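Local coordinates for protein probable TonB-dependent receptor (Pseudomonas aeruginosa, PDB 4K3F) that probably serves as a periplasmic methionine-binding lipoprotein of the NlpA family, capturing the amino acid for transport into the cell, at residues G79-P84 against G234-A239. Numbering follows the deposited sequence.
With MSE (selenomethionine), chain B.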
loop_
_atom_site.group_PDB
_atom_site.type_symbol
_atom_site.label_atom_id
_atom_site.label_comp_id
_atom_site.label_asym_id
_atom_site.label_seq_id
_atom_site.Cartn_x
_atom_site.Cartn_y
_atom_site.Cartn_z
ATOM N N GLY A 79 -5.258 2.679 -11.825
ATOM C CA GLY A 79 -4.275 1.921 -11.107
ATOM C C GLY A 79 -2.890 2.256 -11.601
ATOM O O GLY A 79 -2.683 2.564 -12.773
ATOM N N VAL A 80 -1.930 2.236 -10.705
ATOM C CA VAL A 80 -0.601 2.639 -11.031
ATOM C C VAL A 80 0.441 1.560 -10.816
ATOM O O VAL A 80 1.200 1.278 -11.732
ATOM C CB VAL A 80 -0.200 3.926 -10.300
ATOM C CG1 VAL A 80 1.180 4.368 -10.776
ATOM C CG2 VAL A 80 -1.186 5.056 -10.556
ATOM N N HIS A 81 0.517 0.999 -9.605
ATOM C CA HIS A 81 1.567 0.071 -9.254
ATOM C C HIS A 81 1.136 -0.863 -8.154
ATOM O O HIS A 81 0.113 -0.635 -7.496
ATOM C CB HIS A 81 2.843 0.810 -8.813
ATOM C CG HIS A 81 2.719 1.498 -7.492
ATOM N ND1 HIS A 81 2.405 2.828 -7.344
ATOM C CD2 HIS A 81 2.869 1.015 -6.235
ATOM C CE1 HIS A 81 2.370 3.134 -6.062
ATOM N NE2 HIS A 81 2.644 2.047 -5.368
ATOM N N ILE A 82 1.922 -1.915 -7.977
ATOM C CA ILE A 82 1.694 -2.869 -6.885
ATOM C C ILE A 82 2.932 -2.840 -6.017
ATOM O O ILE A 82 4.056 -2.659 -6.530
ATOM C CB ILE A 82 1.447 -4.323 -7.409
ATOM C CG1 ILE A 82 0.322 -4.340 -8.446
ATOM C CG2 ILE A 82 1.070 -5.267 -6.288
ATOM C CD1 ILE A 82 0.814 -4.721 -9.823
ATOM N N GLU A 83 2.750 -3.024 -4.717
ATOM C CA GLU A 83 3.854 -3.074 -3.734
ATOM C C GLU A 83 3.780 -4.399 -3.013
ATOM O O GLU A 83 3.199 -4.477 -1.944
ATOM C CB GLU A 83 3.692 -1.970 -2.675
ATOM C CG GLU A 83 3.820 -0.579 -3.202
ATOM C CD GLU A 83 3.469 0.512 -2.186
ATOM O OE1 GLU A 83 3.413 0.281 -0.933
ATOM O OE2 GLU A 83 3.231 1.606 -2.665
ATOM N N PRO A 84 4.353 -5.463 -3.590
ATOM C CA PRO A 84 4.218 -6.761 -2.922
ATOM C C PRO A 84 4.657 -6.715 -1.458
ATOM O O PRO A 84 5.760 -6.250 -1.133
ATOM C CB PRO A 84 5.091 -7.672 -3.764
ATOM C CG PRO A 84 4.974 -7.075 -5.125
ATOM C CD PRO A 84 4.991 -5.570 -4.891
ATOM N N GLY A 234 12.151 -3.604 -8.564
ATOM C CA GLY A 234 11.253 -4.730 -8.353
ATOM C C GLY A 234 10.435 -4.644 -7.068
ATOM O O GLY A 234 9.487 -5.407 -6.893
ATOM N N ALA A 235 10.768 -3.727 -6.155
ATOM C CA ALA A 235 9.959 -3.577 -4.929
ATOM C C ALA A 235 8.598 -2.947 -5.195
ATOM O O ALA A 235 7.621 -3.130 -4.399
ATOM C CB ALA A 235 10.723 -2.742 -3.924
ATOM N N VAL A 236 8.530 -2.184 -6.291
ATOM C CA VAL A 236 7.324 -1.513 -6.755
ATOM C C VAL A 236 7.176 -1.916 -8.214
ATOM O O VAL A 236 8.129 -1.772 -8.998
ATOM C CB VAL A 236 7.411 0.011 -6.588
ATOM C CG1 VAL A 236 6.144 0.697 -7.068
ATOM C CG2 VAL A 236 7.704 0.341 -5.135
ATOM N N VAL A 237 6.045 -2.539 -8.529
ATOM C CA VAL A 237 5.807 -3.120 -9.832
ATOM C C VAL A 237 4.766 -2.295 -10.581
ATOM O O VAL A 237 3.646 -2.088 -10.068
ATOM C CB VAL A 237 5.304 -4.559 -9.658
ATOM C CG1 VAL A 237 4.997 -5.199 -11.005
ATOM C CG2 VAL A 237 6.298 -5.395 -8.870
ATOM N N PRO A 238 5.086 -1.791 -11.786
ATOM C CA PRO A 238 4.072 -1.124 -12.551
ATOM C C PRO A 238 2.850 -2.023 -12.838
ATOM O O PRO A 238 3.002 -3.227 -13.119
ATOM C CB PRO A 238 4.776 -0.779 -13.857
ATOM C CG PRO A 238 6.240 -0.888 -13.591
ATOM C CD PRO A 238 6.388 -1.877 -12.491
ATOM N N ALA A 239 1.661 -1.429 -12.807
ATOM C CA ALA A 239 0.413 -2.154 -12.947
ATOM C C ALA A 239 -0.232 -1.814 -14.291
ATOM O O ALA A 239 -1.441 -1.680 -14.391
ATOM C CB ALA A 239 -0.516 -1.790 -11.804
HETATM N N MSE B 300 1.137 1.452 -0.416
HETATM C CA MSE B 300 0.387 0.564 0.519
HETATM C C MSE B 300 0.459 -0.844 -0.061
HETATM O O MSE B 300 0.284 -1.016 -1.272
HETATM O OXT MSE B 300 0.675 -1.811 0.679
HETATM C CB MSE B 300 -1.074 1.011 0.689
HETATM C CG MSE B 300 -1.837 0.140 1.658
HETATM SE SE MSE B 300 -3.733 0.655 1.690
HETATM C CE MSE B 300 -3.590 2.356 2.499
HETATM O O HOH W 1 7.847 -5.286 -2.672
#
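I82 and V237 form an antiparallel hydrogen-bonded pair. I82 N donates to V237 O at 2.7 Å, and V237 N returns a bond to I82 O at 2.8 Å. A third bond runs from A239 N to V80 O at 2.9 Å. H81 and P238 form the neighbouring non-hydrogen-bonded pair, and their side chains diverge. I82 and V237 point to the same face of the sheet. There I82 CD1 reaches the methyl of A239, 3.8 Å from its CB. P84 CD meets V237 CG2 more loosely. Past the strand ends, one water donates to both P84 O and A235 O.

Towards the ligand, V236 CG1, anti to its own backbone N (chi1 -180°), comes obliquely against the H81 ring, 3.4 Å from H81 CD2. H81 NE2 donates to E83 OE2 at 2.8 Å, almost in the imidazole plane and on the anti lone pair. The other oxygen, E83 OE1, accepts a hydrogen bond from the amino group of the bound selenomethionine, N to OE1 2.6 Å. H81 is thus a second-shell residue that helps fix the rotation of the carboxylate. The rings of H14 and F56 also meet H81, and I228 of helix 222-232 touches V236. N198, R115 and N171 bind the ligand too. The C-terminal strand 237-238 pairs antiparallel with strand 75-82 as the outermost strand of the mixed sheet of one lobe, beside the interlobe amino-acid site of a periplasmic binding protein fold.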